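Local coordinates for walker-Type ATPase (Pyrococcus abyssi, PDB 2QEN), which is of unknown cellular function but binds ADP and magnesium and is probably a P-loop ATPase, at residues E229-L234 and G253-A258; S281-D286 and K308-P313; E54-L59 and S93-S98. The protein carries 1 engineered substitution. All blocks are in the same frame, centred on the assembly; numbering follows the deposited sequence.

Contact 1. Residues E229-L234 and G253-A258; sequences EEAVEL and GDFGRA
Phe255 makes every touch between these two segments, meeting Glu230, Ala231 and Leu234 with no hydrogen bond across. Its ring reaches over from the first turn of helix 255-280 to the side of helix 225-235. Phe255 CZ lies 3.6 Å from Glu230 CG and also leans on Glu230 CB. Phe255 CE1 sits 3.8 Å from Ala231 CB and touches the Ala231 backbone N. Leu234 CD2 comes to the ring edge, 4.5 Å from Phe255 CZ. The Glu230 chain crosses the phenylalanine at about a right angle. Glu230 CG is anti to the backbone N (chi1 -161°), which lays CB and CG against Phe255; the bend at chi2 takes the carboxylate away from the ring. Asp254 is the N-cap: Asp254 OD2 accepts from Arg257 N at 2.8 Å, a nearly straight bond. With an alanine here in place of the Phe255 ring, a gap is likely to open beside Ala231, and the Glu230 methylenes would lose the surface they lean on. Ala231 also packs on Leu212 and Phe245, which belong to helices 205-217 and 239-252. The arrangement is that of a small helical bundle beyond the parallel sheet, consistent with the helical lid of AAA+-related ATPases.

Contact 2. Residues S281-D286 and K308-P313; sequences SPRYVD and KGTKIP
Arg283 lies against Thr310 and Ile312 in what is probably a winged helix-turn-helix domain, as at the C terminus of MCM proteins. Arg283 is in the first turn of helix 282-292. Thr310 and Ile312 are in the loop between helices 298-307 and 314-326. The link across the gap is made by van der Waals contact alone.

The apolar part involves the arginine's methylenes. Ile312 CD1 packs closely on Arg283 CG, at 3.4 Å, and also touches Arg283 CD. Arg283 and Ile312 run antiparallel alongside each other. Ile312 CG1 stands anti to the carbonyl carbon (chi1 -47°), which sends CD1 toward the helix. Leu305 and Leu320 of the flanking helices also touch Ile312.

The second kind of contact is over a face. The Arg283 chain bends at chi2 and chi3, and this turns one guanidinium face to Thr310. The threonine's methyl and hydroxyl both lie on that face. Thr310 CG2 is 3.4 Å from Arg283 NE. The hydroxyl gains no hydrogen bond from the arginine, because the N-H groups point along the plane and not at it.

No polar bond crosses between the segments. Arg283 N gives a weak capping bond to Ser281 OG at the helix start. On the other side, Gly309 ends helix 298-307 in a Schellman motif with positive phi, and the loop then runs to Thr310. The charge of Arg283 is met by Asp286, one turn on. Arg283 NH1 donates to Asp286 OD2 at 3.2 Å, and this salt bridge probably helps to fix the rotation of the guanidinium. The oxygen is almost in the guanidinium plane, while the bond meets the anti side of OD2, 35° out of the carboxylate plane.

Contact 3. Residues E54-L59 and S93-S98; sequences ERPGIL and SKFKIS
Pro56 sits on the face of the Phe95 ring in a CH-pi contact. Pro56 CG is 3.8 Å from the ring centroid and 16° off the ring normal. The nearest ring atom is Phe95 CD1, 3.7 Å from Pro56 CG, and Pro56 CD rests on CE1. Phe95 CG is anti to the carbonyl carbon (chi1 -63°), which directs the ring from helix 88-95 toward the proline. The opposite face has Lys94 CG over its centre, 4.2 Å above the plane. The ring is thus sandwiched between a proline and an aliphatic lysine chain.

The backbone also meets the ring. Pro56 N is 3.7 Å from Phe95 CZ. Glu54 O comes to the ring edge, 3.9 Å from Phe95 CE1. Arg55 C lies 4.0 Å from Phe95 CZ.

No hydrogen bond crosses between the segments. The polar ends find partners nearby. Lys94 NZ bonds to Asn53 O, just before Glu54, and so adds a polar tie beside the CH-pi contact. Arg55 turns away to a salt bridge with Glu25.

Strand 57-61 is an outermost strand of the parallel sheet in the P-loop-type ATPase domain, and the contact packs helix 88-95 against the entry to it. Pro56 has a backbone hydrogen bond with Ile131 of the neighbouring parallel strand 130-135. Leu127 of helix 113-127 packs on both Pro56 and Phe95, and Phe91 of helix 88-95 touches both as well.

In the fold
Contact 3 comes first along the chain. It closes a loop of 33 residues that leaves edge strand 57-61, runs through helices 62-67 and 74-84, and returns at the end of helix 88-95. The chain then completes the parallel sheet. Contact 1 closes 18 residues, mostly helix 239-252, between helix 225-235 and the start of helix 255-280. That long helix leads to contact 2, which closes 21 residues around helix 298-307 in the winged-helix domain. The three loops follow in series; none nests or crosses. Contacts 2 and 3 lie on opposite sides of the chain's centre, their own centres about 50 Å apart.

Contact 1. Residues E229-L234 and G253-A258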
ATOM      1  N   GLU A 229      21.676 -12.336 -10.884  1.00 32.21           N
ATOM      2  CA  GLU A 229      20.877 -13.548 -10.656  1.00 33.04           C
ATOM      3  C   GLU A 229      20.776 -13.896  -9.174  1.00 33.05           C
ATOM      4  O   GLU A 229      19.686 -14.167  -8.675  1.00 32.22           O
ATOM      5  CB  GLU A 229      21.438 -14.739 -11.439  1.00 33.42           C
ATOM      6  CG  GLU A 229      21.550 -14.474 -12.922  1.00 36.15           C
ATOM      7  CD  GLU A 229      21.428 -15.724 -13.758  1.00 40.72           C
ATOM      8  OE1 GLU A 229      22.387 -16.539 -13.763  1.00 41.86           O
ATOM      9  OE2 GLU A 229      20.371 -15.872 -14.424  1.00 41.33           O
ATOM     10  N   GLU A 230      21.913 -13.871  -8.473  1.00 33.34           N
ATOM     11  CA  GLU A 230      21.937 -14.134  -7.030  1.00 34.25           C
ATOM     12  C   GLU A 230      21.114 -13.106  -6.223  1.00 33.55           C
ATOM     13  O   GLU A 230      20.429 -13.462  -5.272  1.00 33.77           O
ATOM     14  CB  GLU A 230      23.384 -14.212  -6.520  1.00 35.05           C
ATOM     15  CG  GLU A 230      23.554 -14.911  -5.175  1.00 38.46           C
ATOM     16  CD  GLU A 230      23.694 -16.422  -5.290  1.00 41.69           C
ATOM     17  OE1 GLU A 230      24.754 -16.924  -5.752  1.00 41.97           O
ATOM     18  OE2 GLU A 230      22.732 -17.116  -4.898  1.00 45.35           O
ATOM     19  N   ALA A 231      21.169 -11.832  -6.597  1.00 33.29           N
ATOM     20  CA  ALA A 231      20.369 -10.811  -5.906  1.00 32.77           C
ATOM     21  C   ALA A 231      18.857 -11.064  -6.072  1.00 32.84           C
ATOM     22  O   ALA A 231      18.090 -10.901  -5.133  1.00 32.74           O
ATOM     23  CB  ALA A 231      20.741  -9.424  -6.385  1.00 32.45           C
ATOM     24  N   VAL A 232      18.443 -11.483  -7.260  1.00 32.75           N
ATOM     25  CA  VAL A 232      17.025 -11.730  -7.541  1.00 33.42           C
ATOM     26  C   VAL A 232      16.509 -13.013  -6.852  1.00 33.98           C
ATOM     27  O   VAL A 232      15.360 -13.078  -6.424  1.00 34.45           O
ATOM     28  CB  VAL A 232      16.755 -11.741  -9.073  1.00 33.07           C
ATOM     29  CG1 VAL A 232      15.349 -12.277  -9.394  1.00 32.65           C
ATOM     30  CG2 VAL A 232      16.965 -10.343  -9.651  1.00 30.45           C
ATOM     31  N   GLU A 233      17.363 -14.016  -6.728  1.00 34.91           N
ATOM     32  CA  GLU A 233      17.042 -15.204  -5.939  1.00 35.91           C
ATOM     33  C   GLU A 233      16.830 -14.884  -4.460  1.00 35.99           C
ATOM     34  O   GLU A 233      15.970 -15.486  -3.825  1.00 35.93           O
ATOM     35  CB  GLU A 233      18.112 -16.273  -6.105  1.00 36.35           C
ATOM     36  CG  GLU A 233      18.133 -16.959  -7.482  1.00 40.01           C
ATOM     37  CD  GLU A 233      16.736 -17.326  -8.044  1.00 43.34           C
ATOM     38  OE1 GLU A 233      15.895 -16.407  -8.259  1.00 42.52           O
ATOM     39  OE2 GLU A 233      16.504 -18.530  -8.319  1.00 42.93           O
ATOM     40  N   LEU A 234      17.601 -13.940  -3.910  1.00 35.76           N
ATOM     41  CA  LEU A 234      17.353 -13.495  -2.541  1.00 36.14           C
ATOM     42  C   LEU A 234      16.216 -12.478  -2.420  1.00 36.14           C
ATOM     43  O   LEU A 234      15.469 -12.502  -1.436  1.00 36.52           O
ATOM     44  CB  LEU A 234      18.617 -12.928  -1.876  1.00 36.31           C
ATOM     45  CG  LEU A 234      19.636 -13.842  -1.165  1.00 37.78           C
ATOM     46  CD1 LEU A 234      19.026 -15.154  -0.672  1.00 37.33           C
ATOM     47  CD2 LEU A 234      20.834 -14.129  -2.034  1.00 38.92           C
ATOM     48  N   GLY A 253      30.156  -1.498  -3.729  1.00 26.96           N
ATOM     49  CA  GLY A 253      30.945  -2.050  -4.848  1.00 27.11           C
ATOM     50  C   GLY A 253      31.156  -3.554  -4.824  1.00 27.53           C
ATOM     51  O   GLY A 253      31.994  -4.082  -5.561  1.00 27.21           O
ATOM     52  N   ASP A 254      30.370  -4.255  -4.006  1.00 27.24           N
ATOM     53  CA  ASP A 254      30.599  -5.677  -3.764  1.00 27.26           C
ATOM     54  C   ASP A 254      29.271  -6.387  -3.491  1.00 26.90           C
ATOM     55  O   ASP A 254      28.424  -5.866  -2.740  1.00 25.82           O
ATOM     56  CB  ASP A 254      31.569  -5.838  -2.593  1.00 27.91           C
ATOM     57  CG  ASP A 254      31.746  -7.285  -2.170  1.00 30.18           C
ATOM     58  OD1 ASP A 254      32.466  -8.010  -2.865  1.00 32.64           O
ATOM     59  OD2 ASP A 254      31.167  -7.693  -1.140  1.00 31.37           O
ATOM     60  N   PHE A 255      29.079  -7.556  -4.117  1.00 26.18           N
ATOM     61  CA  PHE A 255      27.827  -8.288  -3.932  1.00 26.58           C
ATOM     62  C   PHE A 255      27.586  -8.656  -2.468  1.00 26.06           C
ATOM     63  O   PHE A 255      26.506  -8.409  -1.955  1.00 26.30           O
ATOM     64  CB  PHE A 255      27.690  -9.545  -4.807  1.00 26.37           C
ATOM     65  CG  PHE A 255      26.418 -10.296  -4.530  1.00 28.29           C
ATOM     66  CD1 PHE A 255      25.225  -9.909  -5.130  1.00 28.23           C
ATOM     67  CD2 PHE A 255      26.395 -11.341  -3.607  1.00 29.81           C
ATOM     68  CE1 PHE A 255      24.044 -10.554  -4.834  1.00 28.81           C
ATOM     69  CE2 PHE A 255      25.210 -12.003  -3.316  1.00 29.01           C
ATOM     70  CZ  PHE A 255      24.031 -11.593  -3.927  1.00 29.30           C
ATOM     71  N   GLY A 256      28.578  -9.259  -1.820  1.00 25.31           N
ATOM     72  CA  GLY A 256      28.448  -9.666  -0.420  1.00 25.55           C
ATOM     73  C   GLY A 256      28.077  -8.534   0.529  1.00 25.54           C
ATOM     74  O   GLY A 256      27.111  -8.655   1.274  1.00 25.26           O
ATOM     75  N   ARG A 257      28.845  -7.442   0.488  1.00 25.36           N
ATOM     76  CA  ARG A 257      28.626  -6.284   1.365  1.00 25.99           C
ATOM     77  C   ARG A 257      27.339  -5.518   1.047  1.00 26.49           C
ATOM     78  O   ARG A 257      26.637  -5.092   1.961  1.00 26.21           O
ATOM     79  CB  ARG A 257      29.831  -5.328   1.349  1.00 25.18           C
ATOM     80  CG  ARG A 257      30.959  -5.780   2.233  1.00 25.68           C
ATOM     81  CD  ARG A 257      32.069  -4.735   2.315  1.00 28.31           C
ATOM     82  NE  ARG A 257      32.541  -4.317   0.994  1.00 29.96           N
ATOM     83  CZ  ARG A 257      33.482  -4.943   0.293  1.00 31.72           C
ATOM     84  NH1 ARG A 257      34.097  -6.012   0.778  0.50 31.34           N
ATOM     85  NH2 ARG A 257      33.832  -4.468  -0.895  1.00 35.47           N
ATOM     86  N   ALA A 258      27.020  -5.362  -0.238  1.00 27.19           N
ATOM     87  CA  ALA A 258      25.721  -4.775  -0.629  1.00 27.53           C
ATOM     88  C   ALA A 258      24.523  -5.584  -0.120  1.00 28.38           C
ATOM     89  O   ALA A 258      23.527  -5.015   0.340  1.00 29.24           O
ATOM     90  CB  ALA A 258      25.634  -4.620  -2.124  1.00 27.02           C
TER

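Contact 2. Residues S281-D286 and K308-P313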
ATOM      1  N   SER A 281      -0.344  -9.563  20.042  1.00 33.96           N
ATOM      2  CA  SER A 281      -0.126 -10.885  20.585  1.00 32.71           C
ATOM      3  C   SER A 281       1.271 -11.363  20.206  1.00 32.55           C
ATOM      4  O   SER A 281       1.638 -11.313  19.036  1.00 32.04           O
ATOM      5  CB  SER A 281      -1.190 -11.857  20.066  1.00 32.70           C
ATOM      6  OG  SER A 281      -0.899 -13.185  20.453  1.00 31.90           O
ATOM      7  N   PRO A 282       2.054 -11.841  21.198  1.00 32.63           N
ATOM      8  CA  PRO A 282       3.367 -12.449  20.917  1.00 32.58           C
ATOM      9  C   PRO A 282       3.230 -13.630  19.957  1.00 32.47           C
ATOM     10  O   PRO A 282       4.151 -13.918  19.180  1.00 32.28           O
ATOM     11  CB  PRO A 282       3.826 -12.949  22.295  1.00 32.96           C
ATOM     12  CG  PRO A 282       3.050 -12.132  23.283  1.00 32.29           C
ATOM     13  CD  PRO A 282       1.738 -11.843  22.641  1.00 32.26           C
ATOM     14  N   ARG A 283       2.081 -14.299  20.030  1.00 32.30           N
ATOM     15  CA  ARG A 283       1.728 -15.409  19.145  1.00 32.30           C
ATOM     16  C   ARG A 283       1.921 -15.132  17.649  1.00 31.92           C
ATOM     17  O   ARG A 283       2.436 -15.983  16.929  1.00 32.42           O
ATOM     18  CB  ARG A 283       0.288 -15.850  19.421  1.00 32.30           C
ATOM     19  CG  ARG A 283       0.139 -17.162  20.184  1.00 34.15           C
ATOM     20  CD  ARG A 283       1.333 -17.494  21.059  1.00 34.99           C
ATOM     21  NE  ARG A 283       1.116 -16.948  22.377  1.00 38.61           N
ATOM     22  CZ  ARG A 283       2.051 -16.421  23.156  1.00 39.15           C
ATOM     23  NH1 ARG A 283       3.321 -16.352  22.775  1.00 38.86           N
ATOM     24  NH2 ARG A 283       1.690 -15.953  24.329  1.00 39.87           N
ATOM     25  N   TYR A 284       1.505 -13.956  17.185  1.00 31.79           N
ATOM     26  CA  TYR A 284       1.667 -13.569  15.767  1.00 31.13           C
ATOM     27  C   TYR A 284       3.089 -13.764  15.266  1.00 30.51           C
ATOM     28  O   TYR A 284       3.293 -14.348  14.220  1.00 30.30           O
ATOM     29  CB  TYR A 284       1.258 -12.113  15.527  1.00 31.19           C
ATOM     30  CG  TYR A 284      -0.226 -11.847  15.498  1.00 31.36           C
ATOM     31  CD1 TYR A 284      -1.079 -12.594  14.680  1.00 31.12           C
ATOM     32  CD2 TYR A 284      -0.775 -10.809  16.254  1.00 31.07           C
ATOM     33  CE1 TYR A 284      -2.449 -12.330  14.636  1.00 32.00           C
ATOM     34  CE2 TYR A 284      -2.137 -10.541  16.225  1.00 31.86           C
ATOM     35  CZ  TYR A 284      -2.970 -11.307  15.417  1.00 32.00           C
ATOM     36  OH  TYR A 284      -4.321 -11.046  15.391  1.00 32.35           O
ATOM     37  N   VAL A 285       4.063 -13.265  16.023  1.00 30.50           N
ATOM     38  CA  VAL A 285       5.473 -13.352  15.632  1.00 30.56           C
ATOM     39  C   VAL A 285       6.018 -14.782  15.729  1.00 30.06           C
ATOM     40  O   VAL A 285       6.820 -15.203  14.889  1.00 30.13           O
ATOM     41  CB  VAL A 285       6.357 -12.375  16.424  1.00 30.26           C
ATOM     42  CG1 VAL A 285       7.781 -12.398  15.889  1.00 30.88           C
ATOM     43  CG2 VAL A 285       5.791 -10.972  16.323  1.00 31.72           C
ATOM     44  N   ASP A 286       5.567 -15.509  16.749  1.00 29.58           N
ATOM     45  CA  ASP A 286       5.869 -16.933  16.920  1.00 28.89           C
ATOM     46  C   ASP A 286       5.409 -17.747  15.704  1.00 28.07           C
ATOM     47  O   ASP A 286       6.134 -18.616  15.231  1.00 27.70           O
ATOM     48  CB  ASP A 286       5.200 -17.477  18.188  1.00 28.91           C
ATOM     49  CG  ASP A 286       5.918 -17.049  19.486  1.00 32.01           C
ATOM     50  OD1 ASP A 286       7.020 -16.456  19.441  1.00 33.35           O
ATOM     51  OD2 ASP A 286       5.366 -17.329  20.573  1.00 35.84           O
ATOM     52  N   LYS A 308       7.720 -25.388  22.004  1.00 31.91           N
ATOM     53  CA  LYS A 308       8.481 -24.207  22.423  1.00 33.80           C
ATOM     54  C   LYS A 308       7.840 -23.476  23.617  1.00 34.68           C
ATOM     55  O   LYS A 308       8.357 -22.449  24.060  1.00 34.86           O
ATOM     56  CB  LYS A 308       8.668 -23.227  21.261  1.00 33.80           C
ATOM     57  CG  LYS A 308       9.393 -23.790  20.024  1.00 35.80           C
ATOM     58  CD  LYS A 308      10.916 -23.758  20.143  1.00 37.92           C
ATOM     59  CE  LYS A 308      11.464 -22.338  20.367  1.00 39.28           C
ATOM     60  NZ  LYS A 308      10.904 -21.344  19.418  1.00 40.96           N
ATOM     61  N   GLY A 309       6.726 -24.000  24.133  1.00 35.39           N
ATOM     62  CA  GLY A 309       6.112 -23.441  25.334  1.00 36.49           C
ATOM     63  C   GLY A 309       4.637 -23.085  25.247  1.00 37.44           C
ATOM     64  O   GLY A 309       3.879 -23.330  26.189  1.00 37.84           O
ATOM     65  N   THR A 310       4.210 -22.509  24.132  1.00 38.15           N
ATOM     66  CA  THR A 310       2.820 -22.065  24.019  1.00 39.05           C
ATOM     67  C   THR A 310       1.922 -22.983  23.179  1.00 39.11           C
ATOM     68  O   THR A 310       2.030 -23.028  21.951  1.00 39.73           O
ATOM     69  CB  THR A 310       2.707 -20.600  23.538  1.00 39.16           C
ATOM     70  OG1 THR A 310       3.390 -19.737  24.462  1.00 39.88           O
ATOM     71  CG2 THR A 310       1.239 -20.181  23.482  1.00 40.46           C
ATOM     72  N   LYS A 311       1.043 -23.711  23.865  1.00 39.03           N
ATOM     73  CA  LYS A 311      -0.032 -24.460  23.226  1.00 38.74           C
ATOM     74  C   LYS A 311      -1.160 -23.490  22.846  1.00 38.30           C
ATOM     75  O   LYS A 311      -1.752 -22.838  23.717  1.00 38.44           O
ATOM     76  CB  LYS A 311      -0.561 -25.553  24.165  1.00 38.62           C
ATOM     77  CG  LYS A 311       0.308 -26.812  24.234  1.00 39.10           C
ATOM     78  CD  LYS A 311      -0.334 -27.894  25.118  1.00 39.32           C
ATOM     79  CE  LYS A 311       0.437 -29.220  25.075  1.00 39.74           C
ATOM     80  NZ  LYS A 311      -0.317 -30.323  25.764  1.00 39.80           N
ATOM     81  N   ILE A 312      -1.436 -23.387  21.548  1.00 37.37           N
ATOM     82  CA  ILE A 312      -2.497 -22.518  21.046  1.00 36.56           C
ATOM     83  C   ILE A 312      -3.742 -23.355  20.716  1.00 36.13           C
ATOM     84  O   ILE A 312      -3.663 -24.276  19.911  1.00 36.55           O
ATOM     85  CB  ILE A 312      -2.042 -21.726  19.784  1.00 36.76           C
ATOM     86  CG1 ILE A 312      -0.656 -21.093  19.997  1.00 36.28           C
ATOM     87  CG2 ILE A 312      -3.084 -20.676  19.393  1.00 35.90           C
ATOM     88  CD1 ILE A 312      -0.190 -20.219  18.849  1.00 36.42           C
ATOM     89  N   PRO A 313      -4.894 -23.040  21.342  1.00 35.48           N
ATOM     90  CA  PRO A 313      -6.146 -23.709  20.971  1.00 35.06           C
ATOM     91  C   PRO A 313      -6.473 -23.543  19.487  1.00 34.77           C
ATOM     92  O   PRO A 313      -6.116 -22.528  18.875  1.00 34.59           O
ATOM     93  CB  PRO A 313      -7.204 -22.991  21.817  1.00 34.96           C
ATOM     94  CG  PRO A 313      -6.458 -22.401  22.958  1.00 35.27           C
ATOM     95  CD  PRO A 313      -5.097 -22.050  22.416  1.00 35.42           C
TER

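Contact 3. Residues E54-L59 and S93-S98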
ATOM      1  N   GLU A  54       0.054  13.012 -13.871  1.00 35.52           N
ATOM      2  CA  GLU A  54      -0.507  13.411 -15.164  1.00 36.46           C
ATOM      3  C   GLU A  54      -2.004  13.711 -15.109  1.00 35.73           C
ATOM      4  O   GLU A  54      -2.550  14.323 -16.030  1.00 36.21           O
ATOM      5  CB  GLU A  54      -0.207  12.335 -16.220  1.00 36.30           C
ATOM      6  CG  GLU A  54       1.241  12.380 -16.723  1.00 38.66           C
ATOM      7  CD  GLU A  54       1.642  11.143 -17.518  1.00 38.36           C
ATOM      8  OE1 GLU A  54       1.140  10.966 -18.649  1.00 41.26           O
ATOM      9  OE2 GLU A  54       2.464  10.355 -17.012  1.00 40.30           O
ATOM     10  N   ARG A  55      -2.650  13.289 -14.026  1.00 35.11           N
ATOM     11  CA  ARG A  55      -4.097  13.382 -13.870  1.00 34.93           C
ATOM     12  C   ARG A  55      -4.459  14.138 -12.593  1.00 34.36           C
ATOM     13  O   ARG A  55      -3.954  13.786 -11.520  1.00 35.19           O
ATOM     14  CB  ARG A  55      -4.708  11.972 -13.811  1.00 35.11           C
ATOM     15  CG  ARG A  55      -4.615  11.185 -15.116  1.00 35.90           C
ATOM     16  CD  ARG A  55      -4.699   9.711 -14.841  1.00 35.40           C
ATOM     17  NE  ARG A  55      -4.189   8.889 -15.937  1.00 37.67           N
ATOM     18  CZ  ARG A  55      -2.898   8.594 -16.144  1.00 38.66           C
ATOM     19  NH1 ARG A  55      -1.945   9.080 -15.356  1.00 37.32           N
ATOM     20  NH2 ARG A  55      -2.552   7.815 -17.170  1.00 38.56           N
ATOM     21  N   PRO A  56      -5.350  15.154 -12.693  1.00 33.45           N
ATOM     22  CA  PRO A  56      -5.755  15.962 -11.532  1.00 32.56           C
ATOM     23  C   PRO A  56      -6.336  15.090 -10.423  1.00 31.95           C
ATOM     24  O   PRO A  56      -7.299  14.327 -10.638  1.00 31.60           O
ATOM     25  CB  PRO A  56      -6.843  16.895 -12.090  1.00 32.25           C
ATOM     26  CG  PRO A  56      -6.673  16.880 -13.539  1.00 32.99           C
ATOM     27  CD  PRO A  56      -6.044  15.580 -13.928  1.00 33.38           C
ATOM     28  N   GLY A  57      -5.733  15.198  -9.249  1.00 31.21           N
ATOM     29  CA  GLY A  57      -6.114  14.378  -8.122  1.00 30.04           C
ATOM     30  C   GLY A  57      -5.254  14.692  -6.928  1.00 29.87           C
ATOM     31  O   GLY A  57      -4.262  15.417  -7.033  1.00 29.70           O
ATOM     32  N   ILE A  58      -5.657  14.146  -5.789  1.00 29.66           N
ATOM     33  CA  ILE A  58      -4.918  14.270  -4.537  1.00 29.32           C
ATOM     34  C   ILE A  58      -4.716  12.911  -3.867  1.00 29.06           C
ATOM     35  O   ILE A  58      -5.545  12.000  -3.996  1.00 29.14           O
ATOM     36  CB  ILE A  58      -5.601  15.258  -3.539  1.00 29.42           C
ATOM     37  CG1 ILE A  58      -7.082  14.906  -3.352  1.00 28.83           C
ATOM     38  CG2 ILE A  58      -5.390  16.689  -3.998  1.00 28.30           C
ATOM     39  CD1 ILE A  58      -7.843  15.879  -2.449  1.00 29.72           C
ATOM     40  N   LEU A  59      -3.595  12.778  -3.169  1.00 28.79           N
ATOM     41  CA  LEU A  59      -3.268  11.547  -2.461  1.00 28.56           C
ATOM     42  C   LEU A  59      -3.240  11.836  -0.963  1.00 28.09           C
ATOM     43  O   LEU A  59      -2.448  12.664  -0.489  1.00 26.96           O
ATOM     44  CB  LEU A  59      -1.927  10.957  -2.960  1.00 28.60           C
ATOM     45  CG  LEU A  59      -1.379   9.632  -2.395  1.00 28.95           C
ATOM     46  CD1 LEU A  59      -2.461   8.602  -2.371  1.00 30.32           C
ATOM     47  CD2 LEU A  59      -0.200   9.086  -3.243  1.00 29.22           C
ATOM     48  N   SER A  93      -2.617  26.428 -12.298  1.00 37.97           N
ATOM     49  CA  SER A  93      -1.652  26.747 -13.347  1.00 37.91           C
ATOM     50  C   SER A  93      -1.290  25.492 -14.151  1.00 37.73           C
ATOM     51  O   SER A  93      -1.185  25.554 -15.374  1.00 37.69           O
ATOM     52  CB  SER A  93      -0.402  27.409 -12.754  1.00 37.74           C
ATOM     53  OG  SER A  93       0.657  27.471 -13.696  1.00 38.32           O
ATOM     54  N   LYS A  94      -1.113  24.366 -13.457  1.00 37.57           N
ATOM     55  CA  LYS A  94      -0.737  23.098 -14.085  1.00 37.86           C
ATOM     56  C   LYS A  94      -1.854  22.521 -14.955  1.00 37.84           C
ATOM     57  O   LYS A  94      -1.617  22.085 -16.082  1.00 37.45           O
ATOM     58  CB  LYS A  94      -0.323  22.068 -13.024  1.00 38.04           C
ATOM     59  CG  LYS A  94       0.309  20.796 -13.595  1.00 38.63           C
ATOM     60  CD  LYS A  94       0.423  19.710 -12.546  1.00 40.16           C
ATOM     61  CE  LYS A  94       1.470  18.664 -12.927  1.00 41.22           C
ATOM     62  NZ  LYS A  94       1.582  17.574 -11.893  1.00 41.19           N
ATOM     63  N   PHE A  95      -3.071  22.510 -14.415  1.00 38.21           N
ATOM     64  CA  PHE A  95      -4.200  21.906 -15.105  1.00 38.49           C
ATOM     65  C   PHE A  95      -5.108  22.933 -15.763  1.00 38.84           C
ATOM     66  O   PHE A  95      -6.123  22.576 -16.344  1.00 39.11           O
ATOM     67  CB  PHE A  95      -4.970  20.977 -14.164  1.00 38.33           C
ATOM     68  CG  PHE A  95      -4.157  19.813 -13.688  1.00 38.24           C
ATOM     69  CD1 PHE A  95      -3.748  18.819 -14.584  1.00 37.94           C
ATOM     70  CD2 PHE A  95      -3.774  19.715 -12.355  1.00 38.14           C
ATOM     71  CE1 PHE A  95      -2.974  17.742 -14.152  1.00 37.53           C
ATOM     72  CE2 PHE A  95      -3.008  18.632 -11.908  1.00 37.81           C
ATOM     73  CZ  PHE A  95      -2.608  17.645 -12.810  1.00 38.16           C
ATOM     74  N   LYS A  96      -4.720  24.205 -15.683  1.00 39.17           N
ATOM     75  CA  LYS A  96      -5.446  25.303 -16.329  1.00 39.38           C
ATOM     76  C   LYS A  96      -6.908  25.342 -15.900  1.00 39.60           C
ATOM     77  O   LYS A  96      -7.811  25.208 -16.723  1.00 39.91           O
ATOM     78  CB  LYS A  96      -5.295  25.238 -17.856  1.00 39.45           C
ATOM     79  CG  LYS A  96      -3.848  25.322 -18.339  1.00 38.88           C
ATOM     80  CD  LYS A  96      -3.326  26.758 -18.389  1.00 38.28           C
ATOM     81  CE  LYS A  96      -1.805  26.770 -18.534  1.00 38.24           C
ATOM     82  NZ  LYS A  96      -1.261  28.059 -19.074  1.00 38.96           N
ATOM     83  N   ILE A  97      -7.116  25.510 -14.596  1.00 39.99           N
ATOM     84  CA  ILE A  97      -8.448  25.567 -13.981  1.00 40.21           C
ATOM     85  C   ILE A  97      -8.819  27.006 -13.618  1.00 40.30           C
ATOM     86  O   ILE A  97      -8.026  27.725 -13.007  1.00 40.55           O
ATOM     87  CB  ILE A  97      -8.513  24.702 -12.692  1.00 40.18           C
ATOM     88  CG1 ILE A  97      -8.246  23.230 -13.012  1.00 40.94           C
ATOM     89  CG2 ILE A  97      -9.869  24.856 -12.003  1.00 39.94           C
ATOM     90  CD1 ILE A  97      -7.708  22.411 -11.837  1.00 41.61           C
ATOM     91  N   SER A  98     -10.029  27.416 -13.987  1.00 40.42           N
ATOM     92  CA  SER A  98     -10.533  28.746 -13.648  1.00 40.41           C
ATOM     93  C   SER A  98     -11.295  28.766 -12.316  1.00 40.12           C
ATOM     94  O   SER A  98     -11.222  29.746 -11.571  1.00 40.22           O
ATOM     95  CB  SER A  98     -11.404  29.290 -14.784  1.00 40.58           C
ATOM     96  OG  SER A  98     -12.439  28.377 -15.104  1.00 41.24           O
TER